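Local atomic coordinates of thioredoxin reductase (Streptomyces clavuligerus, PDB entry 4NTD), a protein that probably uses flavin-adenine dinucleotide and a redox-active dithiol/disulfide pair to form the disulfide bond of holomycin, and resembles thioredoxin reductases in sequence. Residues V109-E114 with T287-V292; D116-T121 with V324-A329; V199-G204 with V248-V253; K228-E233 with R238-A243. All coordinates share one frame; numbering follows the deposited sequence.

Contact 1 (V109-E114 with T287-V292); sequences VEREGE and TSVPGV
Strand residue Arg111 and loop residue Val289 are the closest backbone positions, their CA atoms 9.2 Å apart, so the segments meet through side chains and one water on a backbone carbonyl. The Arg111 chain runs out with CG opposite the backbone N (chi1 -174°) and bends at chi3, which turns its guanidinium across the loop. Val289 CG1 lies over a face of the guanidinium at its NE end, 3.3 Å from Arg111 NE, and touches Arg111 CD at 3.6 Å. Pro290 CD lies over the same face, displaced toward the rim, 4.1 Å from Arg111 NH2. The loop is the type II beta turn Val289-Val292, which leads into strand 292-294 at the edge of the parallel sheet of the FAD-binding Rossmann-type fold; Arg111 belongs to the small antiparallel sheet beside it. Gly291 takes the positive-phi position of the turn. Before the turn, Thr287 forms an ST turn, its OG1 accepting from Val289 N and donating to Val292 O at 2.8 Å. The water accepts from Arg111 NH2 at 2.7 Å and donates to Pro290 O at 2.8 Å. Arg111 NH2 also forms a salt bridge with Asp115, a second restraint on the rotation of the guanidinium.

Contact 2 (D116-T121 with V324-A329); sequences DAPRFT and VDEDVA
Glu326 OE1 is held by a water at 3.0 Å and by a salt bridge to Arg134, which is its main polar partner. The same water donates its other proton to Asp116 O, at 2.9 Å from the water oxygen, and so ties the helix carboxylate to the backbone of segment 116-121. The second carboxylate oxygen repeats the scheme. Glu326 OE2 takes a proton from another water at 2.7 Å, that water also donates to Pro118 O, and Arg133 supplies a salt bridge. Two waters thus connect the carboxylate to carbonyls two residues apart, while two arginines probably offset its charge, which would favour the ionised form.

Direct contact is by van der Waals packing. Glu326 leaves the helix with CG opposite the backbone N (chi1 -169°) and stays extended, which carries its carboxylate across to Ala117 and Pro118. Glu326 OE1 approaches the ring carbon Pro118 CD at 3.6 Å, and Glu326 OE1 is equally far from Ala117 CA. Glu326 OE2 lies 4.0 Å from Ala117 CB.

On the same helix, Asp325 makes a salt bridge to Arg186 of the second subunit, and Val324 packs on Leu189 of that subunit. Glu326 meanwhile reaches within its own chain, joining the long C-terminal helix 305-338 to the entry of strand 119-124, in the three-stranded antiparallel sheet beside the parallel sheet of a Rossmann-type FAD-binding domain.

Contact 3 (V199-G204 with V248-V253); sequences VLFRHG and VARSTV
Apolar packing centres on Phe201, whose ring meets Val248 at its edge. Val248 CB lies in the ring plane, 3.7 Å from Phe201 CE1, and both methyls lean to one side of it, the side of Val199 CG1. With CG opposite its carbonyl carbon (chi1 -63°), Phe201 sends the ring toward segment 248-253, where Arg250 CG also reaches the edge, 4.2 Å from Phe201 CZ. Val199 CG1 rests over a face of the same ring, off toward its rim.

Val199 CG2 lies over a face of the Arg250 guanidinium, 3.6 Å from Arg250 NH1, and the two side chains cross at about a right angle.

The polar interactions hold the arginine in place. Bends at chi2 and chi3 fold it back, and Arg250 NE donates to Ala249 O at 2.8 Å, with that oxygen close to the guanidinium plane. NH1 forms a salt bridge to Asp197 and a hydrogen bond to Leu175 O. Strand 198-201 of the parallel sheet packs on strand 247-249 and on the connection that follows it. The guanidinium meets its polar partners through its N-H groups and offers a face to Val199, so charge and apolar packing coexist on one group.

Contact 4 (K228-E233 with R238-A243); sequences KRLVVE and RGVELA
Arg229 CG sits between the backbone N and the carbonyl carbon (chi1 74°), while Glu241 CG is opposite its backbone N (chi1 -177°), and these torsions bring guanidinium and carboxylate together on one face of the sheet. In one of its two conformers, Arg229 NE forms a bent salt bridge to Glu241 OE1 at 2.7 Å, and Arg229 NH2 adds a weak bond. NE approaches from above the carboxylate plane, and the two planes stand 75° apart. Val231 CG2 lies over the centre of the guanidinium, and one conformer of Lys228 runs alongside Glu241 with NZ 4.2 Å from Glu241 OE2, beyond salt-bridge range.

The strands form an antiparallel beta hairpin with two classic bulges, Lys228 and Arg229 facing Glu241, and Arg238 and Gly239 facing Val231. In the first, Lys228 N donates to Glu241 O at 2.8 Å and Arg229 N only weakly; in the second, Arg238 N reaches Val231 O at 2.7 Å and Gly239 N is again weak.

Leu230 CD2 and Val240 CG2 touch at 4.2 Å on the other face, where Leu230 also packs on Val151 of helix 151-154. Beyond the second bulge Arg238 NE donates to Glu233 O at 3.1 Å.

How the contacts relate
The four contacts fall into two pairs on opposite sides of the chain's centre. Contacts 1 and 2, centred 11 Å apart, share an antiparallel sheet: Glu112 N lies 2.7 Å from Arg119 O, a probable hydrogen bond, and Phe120 packs on Pro290 and Val292. Contacts 3 and 4, centred 9 Å apart, share another antiparallel sheet, in which Val248 N is 2.9 Å from Val240 O. The nearest atoms of contacts 1 and 3 are about 33 Å apart. The side chain of Leu230 in contact 4 is about 13 Å from bound FAD, and that of Glu326 in contact 2 about 10 Å from that of His321, a glutathione-binding residue whose ligand is not bound to this chain.

Contact 1 (V109-E114 with T287-V292)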
# COMPACT_ATOMS: atom_id res chain seq x y z
N VAL A 109 20.44 4.85 16.22
CA VAL A 109 20.94 4.21 15.01
C VAL A 109 22.08 5.07 14.46
O VAL A 109 21.90 6.26 14.22
CB VAL A 109 19.84 4.07 13.93
CG1 VAL A 109 20.38 3.33 12.71
CG2 VAL A 109 18.63 3.34 14.50
N GLU A 110 23.25 4.46 14.29
CA GLU A 110 24.44 5.17 13.81
C GLU A 110 24.94 4.56 12.50
O GLU A 110 25.05 3.34 12.39
CB GLU A 110 25.55 5.11 14.86
CG GLU A 110 26.81 5.88 14.48
CD GLU A 110 27.82 5.97 15.61
OE1 GLU A 110 28.73 6.82 15.53
OE2 GLU A 110 27.70 5.20 16.59
N ARG A 111 25.25 5.41 11.53
CA ARG A 111 25.70 4.97 10.21
C ARG A 111 27.22 4.79 10.16
O ARG A 111 27.96 5.60 10.72
CB ARG A 111 25.26 5.98 9.15
CG ARG A 111 25.56 5.53 7.72
CD ARG A 111 24.58 6.13 6.74
NE ARG A 111 24.67 7.58 6.63
CZ ARG A 111 25.30 8.25 5.65
NH1 ARG A 111 25.30 9.58 5.67
NH2 ARG A 111 25.91 7.61 4.65
N GLU A 112 27.65 3.72 9.49
CA GLU A 112 29.07 3.43 9.29
C GLU A 112 29.32 3.15 7.80
O GLU A 112 28.38 3.00 7.02
CB GLU A 112 29.51 2.21 10.12
CG GLU A 112 28.73 1.98 11.42
CD GLU A 112 29.20 2.85 12.57
OE1 GLU A 112 30.20 3.58 12.40
OE2 GLU A 112 28.56 2.81 13.64
N GLY A 113 30.60 3.09 7.42
CA GLY A 113 30.99 2.74 6.04
C GLY A 113 30.68 3.78 4.98
O GLY A 113 30.15 4.85 5.28
N GLU A 114 31.03 3.46 3.73
CA GLU A 114 30.82 4.37 2.60
C GLU A 114 29.35 4.45 2.18
O GLU A 114 28.54 3.61 2.57
CB GLU A 114 31.68 3.94 1.40
CG GLU A 114 33.17 4.19 1.57
CD GLU A 114 33.93 4.15 0.26
OE1 GLU A 114 33.54 3.36 -0.64
OE2 GLU A 114 34.92 4.90 0.12
N THR A 287 14.78 7.09 2.11
CA THR A 287 15.07 8.44 2.61
C THR A 287 16.30 9.01 1.91
O THR A 287 16.88 8.36 1.03
CB THR A 287 15.31 8.44 4.13
OG1 THR A 287 16.54 7.77 4.42
CG2 THR A 287 14.16 7.76 4.88
N SER A 288 16.72 10.21 2.30
CA SER A 288 17.92 10.84 1.74
C SER A 288 19.23 10.21 2.23
O SER A 288 20.29 10.51 1.68
CB SER A 288 17.93 12.34 2.07
OG SER A 288 18.11 12.57 3.45
N VAL A 289 19.15 9.36 3.25
CA VAL A 289 20.33 8.66 3.76
C VAL A 289 20.39 7.27 3.12
O VAL A 289 19.44 6.49 3.25
CB VAL A 289 20.28 8.52 5.30
CG1 VAL A 289 21.44 7.68 5.81
CG2 VAL A 289 20.29 9.90 5.95
N PRO A 290 21.50 6.96 2.42
CA PRO A 290 21.59 5.65 1.78
C PRO A 290 21.42 4.49 2.77
O PRO A 290 21.99 4.52 3.86
CB PRO A 290 22.99 5.64 1.16
CG PRO A 290 23.33 7.08 0.98
CD PRO A 290 22.66 7.81 2.10
N GLY A 291 20.61 3.51 2.39
CA GLY A 291 20.38 2.32 3.19
C GLY A 291 19.28 2.42 4.23
O GLY A 291 19.04 1.46 4.96
N VAL A 292 18.61 3.57 4.30
CA VAL A 292 17.58 3.82 5.31
C VAL A 292 16.21 4.05 4.66
O VAL A 292 16.01 5.04 3.95
CB VAL A 292 17.94 5.03 6.19
CG1 VAL A 292 16.85 5.30 7.23
CG2 VAL A 292 19.28 4.80 6.87
O HOH W 1 24.71 5.36 3.81

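Contact 2 (D116-T121 with V324-A329)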
# COMPACT_ATOMS: atom_id res chain seq x y z
N ASP A 116 28.25 3.80 -0.71
CA ASP A 116 27.99 2.67 -1.62
C ASP A 116 28.00 1.30 -0.92
O ASP A 116 27.70 0.29 -1.56
CB ASP A 116 29.02 2.67 -2.76
CG ASP A 116 30.41 2.25 -2.31
OD1 ASP A 116 30.75 2.45 -1.12
OD2 ASP A 116 31.18 1.73 -3.15
N ALA A 117 28.36 1.27 0.36
CA ALA A 117 28.27 0.05 1.17
C ALA A 117 27.88 0.41 2.60
O ALA A 117 28.68 0.25 3.52
CB ALA A 117 29.59 -0.70 1.13
N PRO A 118 26.65 0.92 2.79
CA PRO A 118 26.22 1.34 4.13
C PRO A 118 26.19 0.21 5.15
O PRO A 118 25.97 -0.95 4.80
CB PRO A 118 24.80 1.88 3.91
CG PRO A 118 24.62 2.03 2.45
CD PRO A 118 25.61 1.14 1.77
N ARG A 119 26.43 0.57 6.41
CA ARG A 119 26.25 -0.33 7.54
C ARG A 119 25.74 0.53 8.70
O ARG A 119 25.98 1.74 8.73
CB ARG A 119 27.57 -1.02 7.89
CG ARG A 119 27.56 -1.80 9.21
CD ARG A 119 28.66 -2.86 9.24
NE ARG A 119 28.44 -3.88 8.21
CZ ARG A 119 27.70 -4.98 8.35
NH1 ARG A 119 27.08 -5.27 9.49
NH2 ARG A 119 27.58 -5.82 7.32
N PHE A 120 25.02 -0.09 9.64
CA PHE A 120 24.45 0.63 10.77
C PHE A 120 24.61 -0.14 12.07
O PHE A 120 24.60 -1.37 12.08
CB PHE A 120 22.96 0.89 10.53
CG PHE A 120 22.67 1.62 9.26
CD1 PHE A 120 22.56 3.00 9.24
CD2 PHE A 120 22.53 0.93 8.06
CE1 PHE A 120 22.31 3.68 8.06
CE2 PHE A 120 22.28 1.60 6.88
CZ PHE A 120 22.17 2.98 6.88
N THR A 121 24.77 0.61 13.17
CA THR A 121 24.68 0.04 14.51
C THR A 121 23.36 0.49 15.12
O THR A 121 23.10 1.68 15.23
CB THR A 121 25.85 0.51 15.40
OG1 THR A 121 27.10 0.12 14.80
CG2 THR A 121 25.75 -0.12 16.79
N VAL A 324 21.03 -6.48 -3.81
CA VAL A 324 21.57 -7.29 -4.91
C VAL A 324 22.59 -6.48 -5.71
O VAL A 324 23.67 -6.97 -6.02
CB VAL A 324 20.46 -7.84 -5.84
CG1 VAL A 324 21.06 -8.46 -7.09
CG2 VAL A 324 19.60 -8.86 -5.10
N ASP A 325 22.25 -5.23 -6.03
CA ASP A 325 23.18 -4.36 -6.76
C ASP A 325 24.51 -4.23 -6.00
O ASP A 325 25.57 -4.27 -6.62
CB ASP A 325 22.57 -2.97 -6.99
CG ASP A 325 21.40 -2.99 -7.97
OD1 ASP A 325 20.65 -2.00 -8.01
OD2 ASP A 325 21.24 -3.98 -8.71
N GLU A 326 24.44 -4.09 -4.68
CA GLU A 326 25.66 -4.05 -3.86
C GLU A 326 26.38 -5.40 -3.84
O GLU A 326 27.61 -5.44 -3.94
CB GLU A 326 25.34 -3.59 -2.43
CG GLU A 326 26.59 -3.28 -1.62
CD GLU A 326 26.29 -2.96 -0.17
OE1 GLU A 326 25.51 -2.01 0.09
OE2 GLU A 326 26.84 -3.64 0.71
N ASP A 327 25.62 -6.49 -3.69
CA ASP A 327 26.19 -7.84 -3.71
C ASP A 327 26.97 -8.08 -5.01
O ASP A 327 28.07 -8.63 -4.99
CB ASP A 327 25.08 -8.91 -3.56
CG ASP A 327 24.44 -8.94 -2.18
OD1 ASP A 327 25.08 -8.53 -1.19
OD2 ASP A 327 23.27 -9.39 -2.08
N VAL A 328 26.39 -7.66 -6.14
CA VAL A 328 27.01 -7.83 -7.45
C VAL A 328 28.26 -6.96 -7.59
O VAL A 328 29.31 -7.45 -8.01
CB VAL A 328 26.02 -7.51 -8.60
CG1 VAL A 328 26.73 -7.50 -9.95
CG2 VAL A 328 24.88 -8.51 -8.62
N ALA A 329 28.15 -5.69 -7.23
CA ALA A 329 29.27 -4.75 -7.31
C ALA A 329 30.46 -5.21 -6.46
O ALA A 329 31.61 -5.09 -6.88
CB ALA A 329 28.84 -3.35 -6.92
O HOH W 2 24.85 0.18 -1.81
O HOH W 3 26.14 -3.36 3.35

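Contact 3 (V199-G204 with V248-V253)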
# COMPACT_ATOMS: atom_id res chain seq x y z
N VAL A 199 -22.33 18.28 15.33
CA VAL A 199 -22.18 19.57 16.01
C VAL A 199 -20.70 19.88 16.25
O VAL A 199 -19.95 19.01 16.69
CB VAL A 199 -22.93 19.57 17.36
CG1 VAL A 199 -22.55 20.77 18.21
CG2 VAL A 199 -24.43 19.53 17.12
N LEU A 200 -20.30 21.12 15.98
CA LEU A 200 -18.96 21.60 16.31
C LEU A 200 -19.02 22.38 17.62
O LEU A 200 -19.74 23.37 17.73
CB LEU A 200 -18.40 22.49 15.20
CG LEU A 200 -17.04 23.16 15.47
CD1 LEU A 200 -15.95 22.12 15.65
CD2 LEU A 200 -16.68 24.13 14.36
N PHE A 201 -18.26 21.92 18.61
CA PHE A 201 -18.06 22.66 19.84
C PHE A 201 -16.86 23.58 19.61
O PHE A 201 -15.72 23.12 19.61
CB PHE A 201 -17.83 21.70 21.01
CG PHE A 201 -19.01 20.80 21.28
CD1 PHE A 201 -20.04 21.22 22.11
CD2 PHE A 201 -19.11 19.56 20.67
CE1 PHE A 201 -21.13 20.41 22.35
CE2 PHE A 201 -20.20 18.74 20.91
CZ PHE A 201 -21.22 19.17 21.75
N ARG A 202 -17.11 24.87 19.38
CA ARG A 202 -16.06 25.78 18.94
C ARG A 202 -14.87 25.86 19.90
O ARG A 202 -13.73 25.95 19.45
CB ARG A 202 -16.59 27.19 18.67
CG ARG A 202 -15.55 28.10 18.04
CD ARG A 202 -16.13 29.44 17.61
NE ARG A 202 -16.36 30.35 18.73
CZ ARG A 202 -15.48 31.26 19.14
NH1 ARG A 202 -14.31 31.38 18.54
NH2 ARG A 202 -15.78 32.04 20.17
N HIS A 203 -15.13 25.83 21.20
CA HIS A 203 -14.05 25.80 22.20
C HIS A 203 -13.07 26.97 22.02
O HIS A 203 -11.86 26.82 22.21
CB HIS A 203 -13.32 24.45 22.10
CG HIS A 203 -12.43 24.15 23.27
ND1 HIS A 203 -12.90 24.12 24.56
CD2 HIS A 203 -11.12 23.83 23.34
CE1 HIS A 203 -11.91 23.81 25.38
NE2 HIS A 203 -10.82 23.63 24.66
N GLY A 204 -13.59 28.14 21.62
CA GLY A 204 -12.75 29.32 21.37
C GLY A 204 -11.83 29.24 20.16
O GLY A 204 -10.91 30.07 20.04
N VAL A 248 -24.57 19.09 26.14
CA VAL A 248 -25.13 18.68 24.86
C VAL A 248 -24.94 17.18 24.72
O VAL A 248 -23.80 16.70 24.75
CB VAL A 248 -24.46 19.39 23.67
CG1 VAL A 248 -25.09 18.94 22.36
CG2 VAL A 248 -24.58 20.90 23.84
N ALA A 249 -26.04 16.45 24.57
CA ALA A 249 -25.98 15.01 24.43
C ALA A 249 -25.42 14.62 23.06
O ALA A 249 -25.81 15.18 22.04
CB ALA A 249 -27.36 14.40 24.64
N ARG A 250 -24.47 13.69 23.07
CA ARG A 250 -23.85 13.12 21.87
C ARG A 250 -23.54 11.66 22.18
O ARG A 250 -23.31 11.30 23.33
CB ARG A 250 -22.54 13.84 21.53
CG ARG A 250 -22.64 15.31 21.12
CD ARG A 250 -23.16 15.49 19.69
NE ARG A 250 -24.59 15.75 19.64
CZ ARG A 250 -25.29 15.99 18.53
NH1 ARG A 250 -24.69 15.99 17.34
NH2 ARG A 250 -26.59 16.22 18.61
N SER A 251 -23.52 10.81 21.15
CA SER A 251 -23.13 9.40 21.33
C SER A 251 -21.63 9.19 21.08
O SER A 251 -21.02 8.29 21.67
CB SER A 251 -23.94 8.50 20.40
OG SER A 251 -23.52 8.65 19.05
N THR A 252 -21.06 10.01 20.21
CA THR A 252 -19.67 9.89 19.79
C THR A 252 -19.08 11.27 19.55
O THR A 252 -19.75 12.14 18.98
CB THR A 252 -19.57 9.08 18.48
OG1 THR A 252 -20.40 7.92 18.55
CG2 THR A 252 -18.13 8.65 18.21
N VAL A 253 -17.84 11.48 20.00
CA VAL A 253 -17.15 12.76 19.81
C VAL A 253 -15.83 12.52 19.08
O VAL A 253 -15.12 11.56 19.37
CB VAL A 253 -16.93 13.48 21.16
CG1 VAL A 253 -16.03 14.70 20.99
CG2 VAL A 253 -18.27 13.91 21.75

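Contact 4 (K228-E233 with R238-A243)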
# COMPACT_ATOMS: atom_id res chain seq x y z
N LYS A 228 -15.77 21.65 29.16
CA LYS A 228 -15.24 21.31 30.48
C LYS A 228 -14.83 19.84 30.57
O LYS A 228 -13.75 19.53 31.07
CB LYS A 228 -16.28 21.64 31.56
CG LYS A 228 -15.76 21.48 32.98
CD LYS A 228 -16.85 21.75 34.01
CE LYS A 228 -16.46 21.19 35.37
NZ LYS A 228 -17.32 21.72 36.47
N ARG A 229 -15.71 18.95 30.11
CA ARG A 229 -15.48 17.51 30.22
C ARG A 229 -16.37 16.73 29.27
O ARG A 229 -17.39 17.24 28.79
CB ARG A 229 -15.75 17.03 31.66
CG ARG A 229 -17.23 16.97 32.05
CD ARG A 229 -17.45 16.43 33.45
NE ARG A 229 -18.83 16.60 33.89
CZ ARG A 229 -19.68 15.61 34.15
NH1 ARG A 229 -19.29 14.35 34.03
NH2 ARG A 229 -20.92 15.89 34.54
N LEU A 230 -15.99 15.48 29.02
CA LEU A 230 -16.87 14.53 28.37
C LEU A 230 -17.67 13.87 29.49
O LEU A 230 -17.12 13.54 30.54
CB LEU A 230 -16.07 13.46 27.61
CG LEU A 230 -15.13 13.96 26.52
CD1 LEU A 230 -14.48 12.77 25.82
CD2 LEU A 230 -15.85 14.84 25.51
N VAL A 231 -18.97 13.70 29.27
CA VAL A 231 -19.85 13.07 30.26
C VAL A 231 -19.97 11.59 29.94
O VAL A 231 -20.44 11.22 28.86
CB VAL A 231 -21.24 13.72 30.28
CG1 VAL A 231 -22.11 13.09 31.37
CG2 VAL A 231 -21.12 15.22 30.51
N VAL A 232 -19.54 10.75 30.88
CA VAL A 232 -19.55 9.30 30.71
C VAL A 232 -20.38 8.66 31.82
O VAL A 232 -20.17 8.93 33.00
CB VAL A 232 -18.12 8.73 30.76
CG1 VAL A 232 -18.13 7.22 30.55
CG2 VAL A 232 -17.23 9.40 29.72
N GLU A 233 -21.33 7.81 31.43
CA GLU A 233 -22.19 7.09 32.38
C GLU A 233 -22.40 5.65 31.92
O GLU A 233 -22.72 5.41 30.75
CB GLU A 233 -23.54 7.81 32.53
CG GLU A 233 -23.44 9.21 33.12
CD GLU A 233 -24.77 9.94 33.16
OE1 GLU A 233 -25.82 9.31 32.87
OE2 GLU A 233 -24.78 11.14 33.49
N ARG A 238 -22.05 10.04 26.99
CA ARG A 238 -23.42 10.57 26.94
C ARG A 238 -23.48 11.98 26.36
O ARG A 238 -24.53 12.39 25.85
CB ARG A 238 -24.01 10.60 28.35
CG ARG A 238 -23.97 9.26 29.07
CD ARG A 238 -24.71 8.18 28.30
NE ARG A 238 -24.78 6.94 29.05
CZ ARG A 238 -25.50 5.88 28.70
NH1 ARG A 238 -26.23 5.90 27.58
NH2 ARG A 238 -25.50 4.80 29.46
N GLY A 239 -22.39 12.72 26.44
CA GLY A 239 -22.36 14.08 25.91
C GLY A 239 -21.15 14.90 26.31
O GLY A 239 -20.14 14.37 26.77
N VAL A 240 -21.29 16.21 26.11
CA VAL A 240 -20.22 17.17 26.35
C VAL A 240 -20.76 18.25 27.28
O VAL A 240 -21.83 18.80 27.04
CB VAL A 240 -19.77 17.82 25.02
CG1 VAL A 240 -18.68 18.86 25.26
CG2 VAL A 240 -19.29 16.75 24.05
N GLU A 241 -20.03 18.53 28.36
CA GLU A 241 -20.40 19.58 29.30
C GLU A 241 -19.57 20.83 29.05
O GLU A 241 -18.36 20.74 28.84
CB GLU A 241 -20.22 19.11 30.75
CG GLU A 241 -20.66 20.14 31.78
CD GLU A 241 -20.67 19.60 33.20
OE1 GLU A 241 -20.83 18.38 33.39
OE2 GLU A 241 -20.53 20.41 34.14
N LEU A 242 -20.23 21.99 29.07
CA LEU A 242 -19.58 23.28 28.83
C LEU A 242 -19.27 24.01 30.14
O LEU A 242 -19.77 23.62 31.20
CB LEU A 242 -20.46 24.14 27.93
CG LEU A 242 -20.85 23.51 26.58
CD1 LEU A 242 -21.90 24.36 25.88
CD2 LEU A 242 -19.62 23.33 25.70
N ALA A 243 -18.47 25.07 30.05
CA ALA A 243 -17.91 25.79 31.22
C ALA A 243 -18.89 26.10 32.35
O ALA A 243 -18.54 25.96 33.52
CB ALA A 243 -17.21 27.06 30.77